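N-acetylmuramoyl-L-alanine amidase (Mycobacteroides abscessus, PDB 7AGL) is a zinc-binding amidase that probably cleaves the amide bond between N-acetylmuramic acid and L-alanine in peptidoglycan. Local coordinates at residues I9-P14 and R72-R77; A101-H106 and V178-G183; F137-R142 and G159-R164. All blocks are in the same frame, centred on the assembly; numbering follows the deposited sequence.

Interaction 1: residues I9-P14 and R72-R77; sequences IVVLDP and RTAMTR
Arg72 meets Ile9 where the two parallel strands begin. Its chain, bent at chi2 and chi3, turns the guanidinium so that Ile9 CD1 rests over the centre of one face, 3.5 Å from Arg72 CZ. The carbonyl of Arg72 accepts a nearly straight bond from Val10 N (169° at the hydrogen), and Ile9 CA leans on the same oxygen through a CA-H...O contact. Thr73, level with Val10, gives its CA-H to Val10 O, which also takes the N-H of Ala74. Ala74 CB lies on the same face of the sheet as Val11, with Val11 CG1 4.4 Å away, while Ala74 O receives Leu12 N at 2.8 Å. This is the edge of the mixed sheet of the amidase fold, with helices packed on both faces: 72-75 is an outermost strand, and 9-14 lies between it and 101-108, with helix 51-68 on the face of Leu12 and helix 87-96 on that of Val11. Met75 sends its CA-H to Leu12 O, the acceptor for Thr76 N as well. At Thr76 the strand has ended, and the side chain turns toward Asp13. Its OG1, set between the backbone N and carbonyl carbon (chi1 55°), donates to the anti side of Asp13 OD1 at 2.6 Å; that oxygen also forms a salt bridge with Arg90. Arg77, extended from CG to NE, reaches across past the Pro14 ring. Its NE donates at 2.9 Å to Pro14 O, which lies in the guanidinium plane and is also bonded by Arg90; NH2 adds a weak bond there and donates to His52 O.

Interaction 2: residues A101-H106 and V178-G183; sequences AVVSIH and VLVELG. With ZN (zinc ion), chain B.
The His106 ring is met obliquely by Leu179, whose CD2 comes within 3.6 Å of His106 CD2, while Ser104 OG lies in plane at the ring's edge. The carboxylate of Glu181, the residue paired with His106 across the strands, has its plane turned 56° from the ring; a bend at chi2 folds it back, bringing Glu181 OE1 to 3.4 Å from His106 CB. With CG beside the backbone N (chi1 -77°), the imidazole of His106 directs ND1 to the zinc ion, 2.2 Å away. His16, Glu51 and two waters complete the metal site. One of these waters donates to Glu181 OE2 at 2.5 Å, making Glu181 a second-shell residue linked to the metal, consistent with a role in the zinc site of this amidase family. Ser104 OG, hydrogen-bonded to Asp13, also packs against Leu179 CG.

Behind these groups, five backbone bonds zip the parallel strands together from Val102 O to Leu182 N; the one from Ser104 N to Val178 O is almost straight at 177°. On the face of Val103, Ile105, Val178 and Val180 the pair is apolar: Val103 touches Val178 and Val180, and Ile105 CG2 meets Leu182 CD1 at 3.9 Å. Helix 132-147 packs on Val103, Val178 and Val180, helix 51-68 on Ile105 and Leu182, and helix 197-215 on Val103 and Leu182, while strands 9-14 and 118-122 flank the pair within the sheet.

Interaction 3: residues F137-R142 and G159-R164; sequences FAKTMR and GGLYGR
Arg142 makes the polar link, donating from NH1 to the carbonyl oxygen of Gly159 at 3.1 Å. The bond is fairly straight at the hydrogen (165°), and the oxygen lies in the guanidinium plane, but the donor stands above the plane of the carbonyl. Bends at chi2 (-85°) and chi3 curl the chain around that oxygen, so that Arg142 CG and CD also touch it.

The guanidinium also takes part in van der Waals packing, because Leu161 CD1 lies over one of its faces, 3.5 Å from Arg142 NH1. The two side chains cross at about a right angle. The other methyl, Leu161 CD2, points into the helix surface: it is 3.9 Å from Ala138 CB and 3.5 Å from Ala138 O. Lys139 adds only the root of its chain, CG against Leu161 CD1. Leu161 thus divides its methyls, CD1 for Arg142 and Lys139 and CD2 mainly for Ala138.

Backbone fit matters at Gly160. It passes closest to the helix, 6.0 Å between Arg142 CA and Gly160 CA; its phi of 84° favours glycine, and Arg142 CG leaves little room beside it.

Strand 161-164 runs roughly antiparallel to this part of helix 132-147, beside strand 118-122, with which it shares backbone hydrogen bonds. Strand, helix and strand, 118-122, 132-147 and 161-164, form a beta-alpha-beta crossover at the edge of the sheet.

In the fold
The three contacts are strung across one sheet. Interaction 2 lies at its centre, near the middle of the chain, and is buried; interactions 1 and 3 involve its two outermost strands and are partly buried. Interactions 1 and 2 join directly, since strands 9-14 and 101-108 are neighbours and Asp13 reaches Ser104 at their meeting. Interaction 3, nested in the chain between the segments of interaction 2, touches it through Phe137 and Ala138 packed on Val102, Val103 and Val178. Backbone bonds dominate the two strand pairs, with arginines at both ends of 72-77 and metal chemistry in interaction 2, whereas the helix-strand contact relies on one arginine and leucine packing.

Interaction 1: residues I9-P14 and R72-R77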
ATOM      1  N   ILE A   9     -14.121   9.659   1.115  1.00 25.91           N
ATOM      2  CA  ILE A   9     -12.989   9.940   0.228  1.00 24.50           C
ATOM      3  C   ILE A   9     -11.848   8.990   0.561  1.00 27.31           C
ATOM      4  O   ILE A   9     -11.385   8.954   1.709  1.00 24.29           O
ATOM      5  CB  ILE A   9     -12.511  11.399   0.366  1.00 26.26           C
ATOM      6  CG1 ILE A   9     -13.610  12.367  -0.072  1.00 29.28           C
ATOM      7  CG2 ILE A   9     -11.244  11.615  -0.453  1.00 24.56           C
ATOM      8  CD1 ILE A   9     -13.432  13.752   0.464  1.00 31.77           C
ATOM      9  N   VAL A  10     -11.353   8.262  -0.449  1.00 22.49           N
ATOM     10  CA  VAL A  10     -10.225   7.351  -0.275  1.00 21.47           C
ATOM     11  C   VAL A  10      -9.162   7.688  -1.319  1.00 23.88           C
ATOM     12  O   VAL A  10      -9.488   7.842  -2.507  1.00 23.96           O
ATOM     13  CB  VAL A  10     -10.662   5.878  -0.395  1.00 24.28           C
ATOM     14  CG1 VAL A  10      -9.449   4.932  -0.330  1.00 21.33           C
ATOM     15  CG2 VAL A  10     -11.675   5.551   0.713  1.00 22.93           C
ATOM     16  N   VAL A  11      -7.893   7.796  -0.883  1.00 21.52           N
ATOM     17  CA  VAL A  11      -6.757   7.963  -1.798  1.00 19.50           C
ATOM     18  C   VAL A  11      -5.970   6.658  -1.845  1.00 20.56           C
ATOM     19  O   VAL A  11      -5.710   6.024  -0.805  1.00 20.90           O
ATOM     20  CB  VAL A  11      -5.829   9.141  -1.410  1.00 18.42           C
ATOM     21  CG1 VAL A  11      -4.778   9.363  -2.489  1.00 19.60           C
ATOM     22  CG2 VAL A  11      -6.634  10.410  -1.197  1.00 25.71           C
ATOM     23  N   LEU A  12      -5.594   6.254  -3.061  1.00 17.96           N
ATOM     24  CA  LEU A  12      -4.916   4.984  -3.305  1.00 17.29           C
ATOM     25  C   LEU A  12      -3.532   5.252  -3.862  1.00 17.96           C
ATOM     26  O   LEU A  12      -3.385   6.056  -4.790  1.00 17.94           O
ATOM     27  CB  LEU A  12      -5.711   4.131  -4.301  1.00 18.80           C
ATOM     28  CG  LEU A  12      -7.137   3.774  -3.875  1.00 22.03           C
ATOM     29  CD1 LEU A  12      -7.893   3.112  -5.029  1.00 23.05           C
ATOM     30  CD2 LEU A  12      -7.098   2.848  -2.664  1.00 20.85           C
ATOM     31  N   ASP A  13      -2.521   4.571  -3.319  1.00 18.30           N
ATOM     32  CA  ASP A  13      -1.135   4.788  -3.748  1.00 18.96           C
ATOM     33  C   ASP A  13      -0.530   3.495  -4.281  1.00 18.12           C
ATOM     34  O   ASP A  13      -0.134   2.622  -3.482  1.00 19.55           O
ATOM     35  CB  ASP A  13      -0.307   5.320  -2.571  1.00 18.98           C
ATOM     36  CG  ASP A  13       1.186   5.304  -2.850  1.00 18.58           C
ATOM     37  OD1 ASP A  13       1.554   5.712  -3.968  1.00 20.33           O
ATOM     38  OD2 ASP A  13       1.959   4.897  -1.945  1.00 21.01           O
ATOM     39  N   PRO A  14      -0.452   3.297  -5.632  1.00 17.94           N
ATOM     40  CA  PRO A  14       0.290   2.143  -6.161  1.00 19.48           C
ATOM     41  C   PRO A  14       1.784   2.402  -6.052  1.00 16.62           C
ATOM     42  O   PRO A  14       2.339   3.279  -6.725  1.00 18.50           O
ATOM     43  CB  PRO A  14      -0.186   2.057  -7.622  1.00 18.90           C
ATOM     44  CG  PRO A  14      -0.741   3.425  -7.967  1.00 19.01           C
ATOM     45  CD  PRO A  14      -0.855   4.239  -6.699  1.00 17.61           C
ATOM     46  N   ARG A  72     -15.599   8.376  -3.222  1.00 25.47           N
ATOM     47  CA  ARG A  72     -14.790   9.305  -4.003  1.00 24.04           C
ATOM     48  C   ARG A  72     -13.325   8.893  -3.916  1.00 26.01           C
ATOM     49  O   ARG A  72     -12.829   8.584  -2.827  1.00 29.51           O
ATOM     50  CB  ARG A  72     -14.991  10.723  -3.481  1.00 24.61           C
ATOM     51  CG  ARG A  72     -16.441  11.184  -3.573  1.00 27.11           C
ATOM     52  CD  ARG A  72     -16.789  12.103  -2.432  1.00 35.55           C
ATOM     53  NE  ARG A  72     -16.085  13.376  -2.532  1.00 37.61           N
ATOM     54  CZ  ARG A  72     -16.199  14.361  -1.641  1.00 46.70           C
ATOM     55  NH1 ARG A  72     -16.982  14.215  -0.574  1.00 47.24           N
ATOM     56  NH2 ARG A  72     -15.527  15.496  -1.814  1.00 41.08           N
ATOM     57  N   THR A  73     -12.631   8.849  -5.057  1.00 22.07           N
ATOM     58  CA  THR A  73     -11.293   8.265  -5.077  1.00 21.12           C
ATOM     59  C   THR A  73     -10.291   9.171  -5.776  1.00 23.30           C
ATOM     60  O   THR A  73     -10.638   9.984  -6.634  1.00 24.06           O
ATOM     61  CB  THR A  73     -11.257   6.894  -5.781  1.00 22.46           C
ATOM     62  OG1 THR A  73     -11.692   7.049  -7.138  1.00 22.24           O
ATOM     63  CG2 THR A  73     -12.168   5.881  -5.066  1.00 24.60           C
ATOM     64  N   ALA A  74      -9.025   8.979  -5.417  1.00 20.44           N
ATOM     65  CA  ALA A  74      -7.908   9.599  -6.107  1.00 21.65           C
ATOM     66  C   ALA A  74      -6.723   8.652  -6.024  1.00 19.80           C
ATOM     67  O   ALA A  74      -6.707   7.714  -5.221  1.00 20.83           O
ATOM     68  CB  ALA A  74      -7.559  10.970  -5.508  1.00 20.20           C
ATOM     69  N   MET A  75      -5.733   8.901  -6.879  1.00 19.36           N
ATOM     70  CA  MET A  75      -4.518   8.108  -6.940  1.00 17.52           C
ATOM     71  C   MET A  75      -3.317   9.041  -6.886  1.00 20.77           C
ATOM     72  O   MET A  75      -3.418  10.231  -7.197  1.00 21.73           O
ATOM     73  CB  MET A  75      -4.450   7.261  -8.225  1.00 21.56           C
ATOM     74  CG  MET A  75      -5.562   6.219  -8.330  1.00 25.60           C
ATOM     75  SD  MET A  75      -5.398   5.214  -9.823  1.00 29.24           S
ATOM     76  CE  MET A  75      -5.262   6.451 -11.126  1.00 29.07           C
ATOM     77  N   THR A  76      -2.173   8.477  -6.496  1.00 17.43           N
ATOM     78  CA  THR A  76      -0.925   9.226  -6.376  1.00 17.87           C
ATOM     79  C   THR A  76      -0.062   9.182  -7.634  1.00 17.28           C
ATOM     80  O   THR A  76       0.976   9.854  -7.673  1.00 21.76           O
ATOM     81  CB  THR A  76      -0.085   8.687  -5.222  1.00 21.62           C
ATOM     82  OG1 THR A  76       0.097   7.278  -5.429  1.00 20.85           O
ATOM     83  CG2 THR A  76      -0.775   8.929  -3.891  1.00 21.90           C
ATOM     84  N   ARG A  77      -0.429   8.395  -8.642  1.00 17.83           N
ATOM     85  CA  ARG A  77       0.250   8.489  -9.930  1.00 20.29           C
ATOM     86  C   ARG A  77      -0.731   8.140 -11.034  1.00 19.15           C
ATOM     87  O   ARG A  77      -1.793   7.560 -10.790  1.00 19.76           O
ATOM     88  CB  ARG A  77       1.493   7.587 -10.013  1.00 25.10           C
ATOM     89  CG  ARG A  77       1.234   6.093  -9.890  1.00 23.19           C
ATOM     90  CD  ARG A  77       2.525   5.354 -10.128  1.00 22.68           C
ATOM     91  NE  ARG A  77       2.606   4.004  -9.552  1.00 20.01           N
ATOM     92  CZ  ARG A  77       2.858   2.896 -10.241  1.00 16.80           C
ATOM     93  NH1 ARG A  77       2.955   2.905 -11.580  1.00 20.37           N
ATOM     94  NH2 ARG A  77       2.992   1.753  -9.587  1.00 17.73           N
TER

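Interaction 2: residues A101-H106 and V178-G183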
ATOM      1  N   ALA A 101      -9.631   7.839   4.439  1.00 22.69           N
ATOM      2  CA  ALA A 101      -8.712   6.703   4.519  1.00 22.04           C
ATOM      3  C   ALA A 101      -7.784   6.718   3.309  1.00 22.44           C
ATOM      4  O   ALA A 101      -8.177   7.143   2.218  1.00 21.64           O
ATOM      5  CB  ALA A 101      -9.457   5.362   4.595  1.00 25.15           C
ATOM      6  N   VAL A 102      -6.543   6.255   3.521  1.00 20.01           N
ATOM      7  CA  VAL A 102      -5.504   6.164   2.498  1.00 20.04           C
ATOM      8  C   VAL A 102      -4.935   4.759   2.527  1.00 20.47           C
ATOM      9  O   VAL A 102      -4.594   4.262   3.601  1.00 21.13           O
ATOM     10  CB  VAL A 102      -4.367   7.175   2.742  1.00 19.42           C
ATOM     11  CG1 VAL A 102      -3.298   7.028   1.633  1.00 20.46           C
ATOM     12  CG2 VAL A 102      -4.926   8.584   2.818  1.00 19.86           C
ATOM     13  N   VAL A 103      -4.798   4.128   1.358  1.00 18.91           N
ATOM     14  CA  VAL A 103      -4.208   2.791   1.281  1.00 20.87           C
ATOM     15  C   VAL A 103      -3.088   2.798   0.263  1.00 18.38           C
ATOM     16  O   VAL A 103      -3.316   3.103  -0.915  1.00 19.20           O
ATOM     17  CB  VAL A 103      -5.236   1.715   0.915  1.00 22.48           C
ATOM     18  CG1 VAL A 103      -4.516   0.382   0.736  1.00 22.94           C
ATOM     19  CG2 VAL A 103      -6.309   1.629   2.000  1.00 22.44           C
ATOM     20  N   SER A 104      -1.887   2.441   0.709  1.00 18.20           N
ATOM     21  CA  SER A 104      -0.738   2.277  -0.167  1.00 17.59           C
ATOM     22  C   SER A 104      -0.577   0.788  -0.449  1.00 19.09           C
ATOM     23  O   SER A 104      -0.682  -0.034   0.469  1.00 21.11           O
ATOM     24  CB  SER A 104       0.516   2.861   0.501  1.00 19.70           C
ATOM     25  OG  SER A 104       1.683   2.698  -0.292  1.00 21.48           O
ATOM     26  N   ILE A 105      -0.344   0.444  -1.714  1.00 17.68           N
ATOM     27  CA  ILE A 105      -0.287  -0.946  -2.173  1.00 17.60           C
ATOM     28  C   ILE A 105       1.129  -1.251  -2.653  1.00 17.54           C
ATOM     29  O   ILE A 105       1.667  -0.560  -3.532  1.00 17.95           O
ATOM     30  CB  ILE A 105      -1.316  -1.228  -3.279  1.00 16.29           C
ATOM     31  CG1 ILE A 105      -2.743  -1.090  -2.736  1.00 20.84           C
ATOM     32  CG2 ILE A 105      -1.075  -2.622  -3.897  1.00 19.18           C
ATOM     33  CD1 ILE A 105      -3.095  -2.068  -1.611  1.00 22.10           C
ATOM     34  N   HIS A 106       1.721  -2.298  -2.076  1.00 19.00           N
ATOM     35  CA  HIS A 106       3.078  -2.727  -2.374  1.00 19.24           C
ATOM     36  C   HIS A 106       3.103  -4.252  -2.486  1.00 21.38           C
ATOM     37  O   HIS A 106       2.135  -4.941  -2.147  1.00 19.93           O
ATOM     38  CB  HIS A 106       4.053  -2.248  -1.277  1.00 19.10           C
ATOM     39  CG  HIS A 106       4.406  -0.790  -1.363  1.00 20.03           C
ATOM     40  ND1 HIS A 106       5.651  -0.353  -1.753  1.00 24.02           N
ATOM     41  CD2 HIS A 106       3.686   0.330  -1.108  1.00 20.61           C
ATOM     42  CE1 HIS A 106       5.688   0.967  -1.749  1.00 20.74           C
ATOM     43  NE2 HIS A 106       4.511   1.406  -1.346  1.00 20.25           N
ATOM     44  N   VAL A 178      -2.737   2.988   5.793  1.00 20.45           N
ATOM     45  CA  VAL A 178      -1.989   1.749   5.931  1.00 21.04           C
ATOM     46  C   VAL A 178      -1.254   1.496   4.627  1.00 22.78           C
ATOM     47  O   VAL A 178      -1.652   1.983   3.558  1.00 20.31           O
ATOM     48  CB  VAL A 178      -2.898   0.542   6.304  1.00 21.36           C
ATOM     49  CG1 VAL A 178      -3.528   0.757   7.677  1.00 23.29           C
ATOM     50  CG2 VAL A 178      -3.971   0.313   5.234  1.00 19.34           C
ATOM     51  N   LEU A 179      -0.142   0.772   4.727  1.00 17.98           N
ATOM     52  CA  LEU A 179       0.625   0.329   3.563  1.00 21.00           C
ATOM     53  C   LEU A 179       0.539  -1.185   3.578  1.00 21.64           C
ATOM     54  O   LEU A 179       1.099  -1.830   4.476  1.00 21.63           O
ATOM     55  CB  LEU A 179       2.078   0.813   3.619  1.00 20.27           C
ATOM     56  CG  LEU A 179       2.968   0.556   2.387  1.00 20.67           C
ATOM     57  CD1 LEU A 179       4.221   1.448   2.458  1.00 21.88           C
ATOM     58  CD2 LEU A 179       3.388  -0.916   2.204  1.00 23.52           C
ATOM     59  N   VAL A 180      -0.165  -1.748   2.595  1.00 17.97           N
ATOM     60  CA  VAL A 180      -0.380  -3.189   2.539  1.00 18.52           C
ATOM     61  C   VAL A 180       0.640  -3.778   1.582  1.00 21.84           C
ATOM     62  O   VAL A 180       0.612  -3.479   0.387  1.00 21.09           O
ATOM     63  CB  VAL A 180      -1.809  -3.538   2.095  1.00 19.60           C
ATOM     64  CG1 VAL A 180      -2.011  -5.055   2.135  1.00 20.41           C
ATOM     65  CG2 VAL A 180      -2.833  -2.850   3.012  1.00 23.30           C
ATOM     66  N   GLU A 181       1.538  -4.609   2.104  1.00 20.30           N
ATOM     67  CA  GLU A 181       2.360  -5.491   1.284  1.00 20.99           C
ATOM     68  C   GLU A 181       1.534  -6.759   1.043  1.00 22.16           C
ATOM     69  O   GLU A 181       1.275  -7.528   1.975  1.00 20.82           O
ATOM     70  CB  GLU A 181       3.688  -5.787   1.982  1.00 18.34           C
ATOM     71  CG  GLU A 181       4.633  -4.566   2.097  1.00 20.85           C
ATOM     72  CD  GLU A 181       5.503  -4.387   0.881  1.00 22.42           C
ATOM     73  OE1 GLU A 181       5.282  -5.137  -0.099  1.00 23.01           O
ATOM     74  OE2 GLU A 181       6.404  -3.502   0.902  1.00 23.25           O
ATOM     75  N   LEU A 182       1.083  -6.964  -0.199  1.00 21.51           N
ATOM     76  CA  LEU A 182       0.082  -7.999  -0.426  1.00 20.45           C
ATOM     77  C   LEU A 182       0.684  -9.396  -0.466  1.00 20.71           C
ATOM     78  O   LEU A 182      -0.031 -10.371  -0.237  1.00 21.90           O
ATOM     79  CB  LEU A 182      -0.708  -7.711  -1.717  1.00 22.49           C
ATOM     80  CG  LEU A 182      -1.764  -6.617  -1.543  1.00 22.00           C
ATOM     81  CD1 LEU A 182      -2.321  -6.151  -2.906  1.00 19.73           C
ATOM     82  CD2 LEU A 182      -2.894  -7.107  -0.663  1.00 21.97           C
ATOM     83  N   GLY A 183       1.974  -9.506  -0.751  1.00 21.66           N
ATOM     84  CA  GLY A 183       2.621 -10.802  -0.777  1.00 22.47           C
ATOM     85  C   GLY A 183       4.083 -10.633  -1.125  1.00 21.46           C
ATOM     86  O   GLY A 183       4.586  -9.512  -1.261  1.00 22.18           O
TER
HETATM   87 ZN    ZN B 301       7.304  -1.557  -2.514  0.94 20.42          ZN
HETATM   88  O   HOH W   1       7.577  -3.328  -1.286  1.00 21.00           O
HETATM   89  O   HOH W   2       8.845  -0.704  -1.124  1.00 24.93           O

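Interaction 3: residues F137-R142 and G159-R164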
ATOM      1  N   PHE A 137      -7.451   1.001  11.794  1.00 25.05           N
ATOM      2  CA  PHE A 137      -7.425   0.729  10.355  1.00 25.61           C
ATOM      3  C   PHE A 137      -6.551  -0.478  10.053  1.00 25.48           C
ATOM      4  O   PHE A 137      -6.947  -1.376   9.299  1.00 24.16           O
ATOM      5  CB  PHE A 137      -6.928   1.973   9.599  1.00 23.85           C
ATOM      6  CG  PHE A 137      -7.194   1.954   8.105  1.00 22.85           C
ATOM      7  CD1 PHE A 137      -8.035   1.005   7.524  1.00 22.35           C
ATOM      8  CD2 PHE A 137      -6.587   2.897   7.282  1.00 22.61           C
ATOM      9  CE1 PHE A 137      -8.268   1.011   6.144  1.00 26.97           C
ATOM     10  CE2 PHE A 137      -6.811   2.908   5.922  1.00 26.03           C
ATOM     11  CZ  PHE A 137      -7.648   1.967   5.346  1.00 24.77           C
ATOM     12  N   ALA A 138      -5.351  -0.518  10.643  1.00 25.28           N
ATOM     13  CA  ALA A 138      -4.422  -1.616  10.380  1.00 23.35           C
ATOM     14  C   ALA A 138      -5.011  -2.962  10.808  1.00 24.19           C
ATOM     15  O   ALA A 138      -4.960  -3.937  10.051  1.00 23.72           O
ATOM     16  CB  ALA A 138      -3.097  -1.363  11.100  1.00 22.92           C
ATOM     17  N   LYS A 139      -5.553  -3.038  12.034  1.00 24.66           N
ATOM     18  CA  LYS A 139      -6.131  -4.292  12.519  1.00 25.94           C
ATOM     19  C   LYS A 139      -7.337  -4.700  11.686  1.00 27.45           C
ATOM     20  O   LYS A 139      -7.521  -5.886  11.381  1.00 28.23           O
ATOM     21  CB  LYS A 139      -6.514  -4.144  13.988  1.00 27.52           C
ATOM     22  CG  LYS A 139      -5.325  -3.964  14.903  1.00 28.52           C
ATOM     23  CD  LYS A 139      -5.767  -3.820  16.350  1.00 34.77           C
ATOM     24  CE  LYS A 139      -4.570  -3.616  17.264  1.00 40.25           C
ATOM     25  NZ  LYS A 139      -4.963  -3.639  18.701  1.00 44.41           N
ATOM     26  N   THR A 140      -8.172  -3.724  11.315  1.00 27.73           N
ATOM     27  CA  THR A 140      -9.358  -4.011  10.511  1.00 27.65           C
ATOM     28  C   THR A 140      -8.977  -4.542   9.135  1.00 25.15           C
ATOM     29  O   THR A 140      -9.549  -5.534   8.658  1.00 27.35           O
ATOM     30  CB  THR A 140     -10.204  -2.748  10.385  1.00 25.00           C
ATOM     31  OG1 THR A 140     -10.749  -2.421  11.678  1.00 30.08           O
ATOM     32  CG2 THR A 140     -11.342  -2.968   9.390  1.00 30.69           C
ATOM     33  N   MET A 141      -7.997  -3.896   8.498  1.00 24.62           N
ATOM     34  CA  MET A 141      -7.479  -4.362   7.213  1.00 22.66           C
ATOM     35  C   MET A 141      -6.904  -5.771   7.322  1.00 24.40           C
ATOM     36  O   MET A 141      -7.211  -6.645   6.504  1.00 25.93           O
ATOM     37  CB  MET A 141      -6.413  -3.384   6.709  1.00 22.06           C
ATOM     38  CG  MET A 141      -5.839  -3.746   5.355  1.00 22.18           C
ATOM     39  SD  MET A 141      -7.050  -3.812   4.009  1.00 23.79           S
ATOM     40  CE  MET A 141      -7.479  -2.095   3.745  1.00 23.85           C
ATOM     41  N   ARG A 142      -6.068  -6.010   8.333  1.00 23.94           N
ATOM     42  CA  ARG A 142      -5.532  -7.351   8.540  1.00 25.32           C
ATOM     43  C   ARG A 142      -6.657  -8.375   8.694  1.00 24.71           C
ATOM     44  O   ARG A 142      -6.631  -9.449   8.076  1.00 26.51           O
ATOM     45  CB  ARG A 142      -4.613  -7.351   9.766  1.00 29.16           C
ATOM     46  CG  ARG A 142      -3.933  -8.692  10.087  1.00 28.46           C
ATOM     47  CD  ARG A 142      -4.789  -9.635  10.937  1.00 32.06           C
ATOM     48  NE  ARG A 142      -5.334  -8.970  12.122  1.00 37.83           N
ATOM     49  CZ  ARG A 142      -4.659  -8.782  13.250  1.00 36.17           C
ATOM     50  NH1 ARG A 142      -3.410  -9.211  13.355  1.00 35.00           N
ATOM     51  NH2 ARG A 142      -5.228  -8.154  14.270  1.00 35.26           N
ATOM     52  N   GLY A 159       1.379 -11.775  12.823  1.00 25.49           N
ATOM     53  CA  GLY A 159      -0.005 -12.024  12.449  1.00 27.90           C
ATOM     54  C   GLY A 159      -0.520 -11.108  11.358  1.00 25.83           C
ATOM     55  O   GLY A 159      -1.708 -10.761  11.354  1.00 27.84           O
ATOM     56  N   GLY A 160       0.333 -10.726  10.412  1.00 23.12           N
ATOM     57  CA  GLY A 160      -0.090  -9.850   9.339  1.00 23.30           C
ATOM     58  C   GLY A 160      -0.060  -8.375   9.656  1.00 25.80           C
ATOM     59  O   GLY A 160      -0.561  -7.575   8.842  1.00 24.12           O
ATOM     60  N   LEU A 161       0.529  -7.984  10.793  1.00 24.11           N
ATOM     61  CA  LEU A 161       0.674  -6.584  11.185  1.00 21.21           C
ATOM     62  C   LEU A 161       2.146  -6.236  11.348  1.00 21.53           C
ATOM     63  O   LEU A 161       2.925  -7.035  11.870  1.00 25.52           O
ATOM     64  CB  LEU A 161      -0.045  -6.305  12.519  1.00 26.91           C
ATOM     65  CG  LEU A 161      -1.562  -6.186  12.467  1.00 32.21           C
ATOM     66  CD1 LEU A 161      -2.146  -6.014  13.884  1.00 30.85           C
ATOM     67  CD2 LEU A 161      -1.955  -5.024  11.584  1.00 33.86           C
ATOM     68  N   TYR A 162       2.521  -5.012  10.989  1.00 21.70           N
ATOM     69  CA  TYR A 162       3.914  -4.601  11.160  1.00 22.21           C
ATOM     70  C   TYR A 162       3.935  -3.113  11.472  1.00 24.18           C
ATOM     71  O   TYR A 162       3.691  -2.298  10.582  1.00 25.23           O
ATOM     72  CB  TYR A 162       4.715  -4.916   9.905  1.00 23.00           C
ATOM     73  CG  TYR A 162       6.219  -4.896  10.064  1.00 26.16           C
ATOM     74  CD1 TYR A 162       6.820  -4.925  11.317  1.00 38.11           C
ATOM     75  CD2 TYR A 162       7.039  -4.855   8.954  1.00 26.09           C
ATOM     76  CE1 TYR A 162       8.209  -4.909  11.445  1.00 44.02           C
ATOM     77  CE2 TYR A 162       8.418  -4.829   9.071  1.00 28.73           C
ATOM     78  CZ  TYR A 162       8.995  -4.863  10.311  1.00 39.86           C
ATOM     79  OH  TYR A 162      10.367  -4.847  10.399  1.00 44.79           O
ATOM     80  N   GLY A 163       4.208  -2.763  12.727  1.00 25.49           N
ATOM     81  CA  GLY A 163       4.368  -1.368  13.107  1.00 23.82           C
ATOM     82  C   GLY A 163       5.802  -0.944  12.883  1.00 26.86           C
ATOM     83  O   GLY A 163       6.736  -1.669  13.238  1.00 31.00           O
ATOM     84  N   ARG A 164       5.982   0.230  12.288  1.00 25.87           N
ATOM     85  CA  ARG A 164       7.346   0.609  11.959  1.00 27.70           C
ATOM     86  C   ARG A 164       7.462   2.118  11.847  1.00 26.87           C
ATOM     87  O   ARG A 164       6.471   2.829  11.667  1.00 22.75           O
ATOM     88  CB  ARG A 164       7.789  -0.056  10.667  1.00 28.78           C
ATOM     89  CG  ARG A 164       6.897   0.303   9.502  1.00 25.65           C
ATOM     90  CD  ARG A 164       7.059  -0.758   8.454  1.00 30.25           C
ATOM     91  NE  ARG A 164       8.404  -0.713   7.884  1.00 29.18           N
ATOM     92  CZ  ARG A 164       8.794  -1.501   6.889  1.00 30.46           C
ATOM     93  NH1 ARG A 164       7.939  -2.382   6.396  1.00 26.69           N
ATOM     94  NH2 ARG A 164      10.020  -1.408   6.386  1.00 28.28           N
TER